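Local coordinates for putative molybdenum carrier protein (Syntrophus aciditrophicus SB, PDB 3IMK), which is of unknown function but is named a putative molybdenum carrier and belongs to the circularly permuted YpsA-like branch of the SLOG proteins, at residues G18-A23 with N133-R138. Sequence-based numbering, arbitrary orientation.
Sequences GADRAA and NIAGPR. With GOL (glycerol), chain B.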
loop_
_atom_site.group_PDB
_atom_site.type_symbol
_atom_site.label_atom_id
_atom_site.label_comp_id
_atom_site.label_asym_id
_atom_site.label_seq_id
_atom_site.Cartn_x
_atom_site.Cartn_y
_atom_site.Cartn_z
ATOM N N GLY A 18 1.802 8.602 5.596
ATOM C CA GLY A 18 0.433 8.187 5.388
ATOM C C GLY A 18 0.243 6.706 5.165
ATOM O O GLY A 18 0.804 5.909 5.875
ATOM N N ALA A 19 -0.480 6.339 4.116
ATOM C CA ALA A 19 -0.742 4.935 3.840
ATOM C C ALA A 19 0.538 4.112 3.634
ATOM O O ALA A 19 0.666 3.007 4.182
ATOM C CB ALA A 19 -1.655 4.788 2.570
ATOM N N ASP A 20 1.475 4.627 2.825
ATOM C CA ASP A 20 2.695 3.845 2.539
ATOM C C ASP A 20 3.423 3.487 3.859
ATOM O O ASP A 20 3.995 2.379 4.007
ATOM C CB ASP A 20 3.689 4.642 1.692
ATOM C CG ASP A 20 3.376 4.750 0.217
ATOM O OD1 ASP A 20 2.372 4.224 -0.273
ATOM O OD2 ASP A 20 4.230 5.410 -0.443
ATOM N N ARG A 21 3.561 4.473 4.738
ATOM C CA ARG A 21 4.349 4.321 5.964
ATOM C C ARG A 21 3.656 3.369 6.938
ATOM O O ARG A 21 4.301 2.474 7.545
ATOM C CB ARG A 21 4.634 5.686 6.584
ATOM C CG ARG A 21 5.820 5.659 7.578
ATOM C CD ARG A 21 7.194 5.482 6.863
ATOM N NE ARG A 21 7.530 6.540 5.907
ATOM C CZ ARG A 21 8.050 7.718 6.227
ATOM N NH1 ARG A 21 8.326 8.010 7.486
ATOM N NH2 ARG A 21 8.305 8.620 5.283
ATOM N N ALA A 22 2.318 3.469 7.023
ATOM C CA ALA A 22 1.568 2.523 7.811
ATOM C C ALA A 22 1.753 1.101 7.301
ATOM O O ALA A 22 1.846 0.138 8.098
ATOM C CB ALA A 22 0.056 2.883 7.859
ATOM N N ALA A 23 1.748 0.917 5.991
ATOM C CA ALA A 23 1.980 -0.421 5.497
ATOM C C ALA A 23 3.272 -1.042 5.984
ATOM O O ALA A 23 3.319 -2.222 6.386
ATOM C CB ALA A 23 1.930 -0.401 3.936
ATOM N N ASN A 133 1.365 -4.618 -2.769
ATOM C CA ASN A 133 1.687 -3.181 -2.750
ATOM C C ASN A 133 0.529 -2.440 -2.105
ATOM O O ASN A 133 -0.619 -2.703 -2.435
ATOM C CB ASN A 133 1.875 -2.705 -4.171
ATOM C CG ASN A 133 2.182 -1.209 -4.294
ATOM O OD1 ASN A 133 2.949 -0.670 -3.488
ATOM N ND2 ASN A 133 1.665 -0.566 -5.333
ATOM N N ILE A 134 0.841 -1.574 -1.141
ATOM C CA ILE A 134 -0.178 -0.805 -0.430
ATOM C C ILE A 134 0.156 0.653 -0.678
ATOM O O ILE A 134 1.281 1.123 -0.465
ATOM C CB ILE A 134 -0.226 -1.134 1.065
ATOM C CG1 ILE A 134 -0.477 -2.630 1.218
ATOM C CG2 ILE A 134 -1.320 -0.261 1.752
ATOM C CD1 ILE A 134 -0.513 -3.135 2.689
ATOM N N ALA A 135 -0.852 1.410 -1.107
ATOM C CA ALA A 135 -0.730 2.805 -1.501
ATOM C C ALA A 135 -1.858 3.632 -0.941
ATOM O O ALA A 135 -2.916 3.148 -0.574
ATOM C CB ALA A 135 -0.731 2.886 -3.062
ATOM N N GLY A 136 -1.660 4.944 -0.956
ATOM C CA GLY A 136 -2.693 5.881 -0.553
ATOM C C GLY A 136 -2.100 7.253 -0.267
ATOM O O GLY A 136 -0.890 7.491 -0.466
ATOM N N PRO A 137 -2.961 8.192 0.141
ATOM C CA PRO A 137 -2.480 9.587 0.295
ATOM C C PRO A 137 -1.394 9.798 1.371
ATOM O O PRO A 137 -1.251 8.992 2.314
ATOM C CB PRO A 137 -3.722 10.375 0.708
ATOM C CG PRO A 137 -4.859 9.495 0.360
ATOM C CD PRO A 137 -4.415 8.060 0.323
ATOM N N ARG A 138 -0.600 10.839 1.180
ATOM C CA ARG A 138 0.382 11.261 2.177
ATOM C C ARG A 138 -0.334 11.842 3.379
ATOM O O ARG A 138 -1.487 12.325 3.287
ATOM C CB ARG A 138 1.364 12.253 1.564
ATOM C CG ARG A 138 0.737 13.616 1.176
ATOM C CD ARG A 138 1.769 14.442 0.463
ATOM N NE ARG A 138 1.240 15.574 -0.314
ATOM C CZ ARG A 138 0.972 16.776 0.158
ATOM N NH1 ARG A 138 1.194 17.074 1.419
ATOM N NH2 ARG A 138 0.521 17.715 -0.657
HETATM C C1 GOL B . 0.411 7.017 -3.910
HETATM O O1 GOL B . 0.156 8.080 -3.020
HETATM C C2 GOL B . 1.495 6.081 -3.366
HETATM O O2 GOL B . 1.086 5.570 -2.104
HETATM C C3 GOL B . 2.844 6.827 -3.229
HETATM O O3 GOL B . 3.946 5.926 -3.048
HETATM O O HOH W 1 1.283 7.067 1.309
#
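Ala19 lays its CB over the backbone of Gly136, closer than carbon atoms normally pack, 3.5 Å from Gly136 CA. Gly136 has no room for a side chain: a CB modelled on it would clash with Ala19 CB, and its extended backbone (phi 163°) would jam that carbon against the preceding carbonyl as well. One helical turn on, Ala23 CB sits 3.7 Å from Ile134 CB and also touches CG2 and CD1, so both branches of the isoleucine pack around a single methyl; Ile11 lies against both residues. The segments belong to a Rossmann-like alpha/beta fold, in which strand 131-135 of the parallel sheet runs beside strand 10-12, and helix 19-29 starts by the loop leaving the former strand. Gly18 is the N-cap residue, and just after it Ala19 N donates to Pro137 O (3.3 Å, 165° at the hydrogen). A water accepts from Asp20 N at 2.9 Å and donates to Gly136 O. With CG beside its backbone N (chi1 -77°), Asp20 presents its carboxylate to a glycerol, probably from the crystallisation liquor: OD1 takes glycerol O2 at 2.6 Å and OD2 takes glycerol O3 at 2.7 Å. Gly136 N donates to the same O2, while Gln16 N also binds OD2. An alanine in place of Asp20 would probably leave glycerol O2 and O3 and the Gln16 N-H without their carboxylate acceptor. Gly18 N donates to a sulfonate oxygen of a bound MES, probably also from the crystallisation liquor.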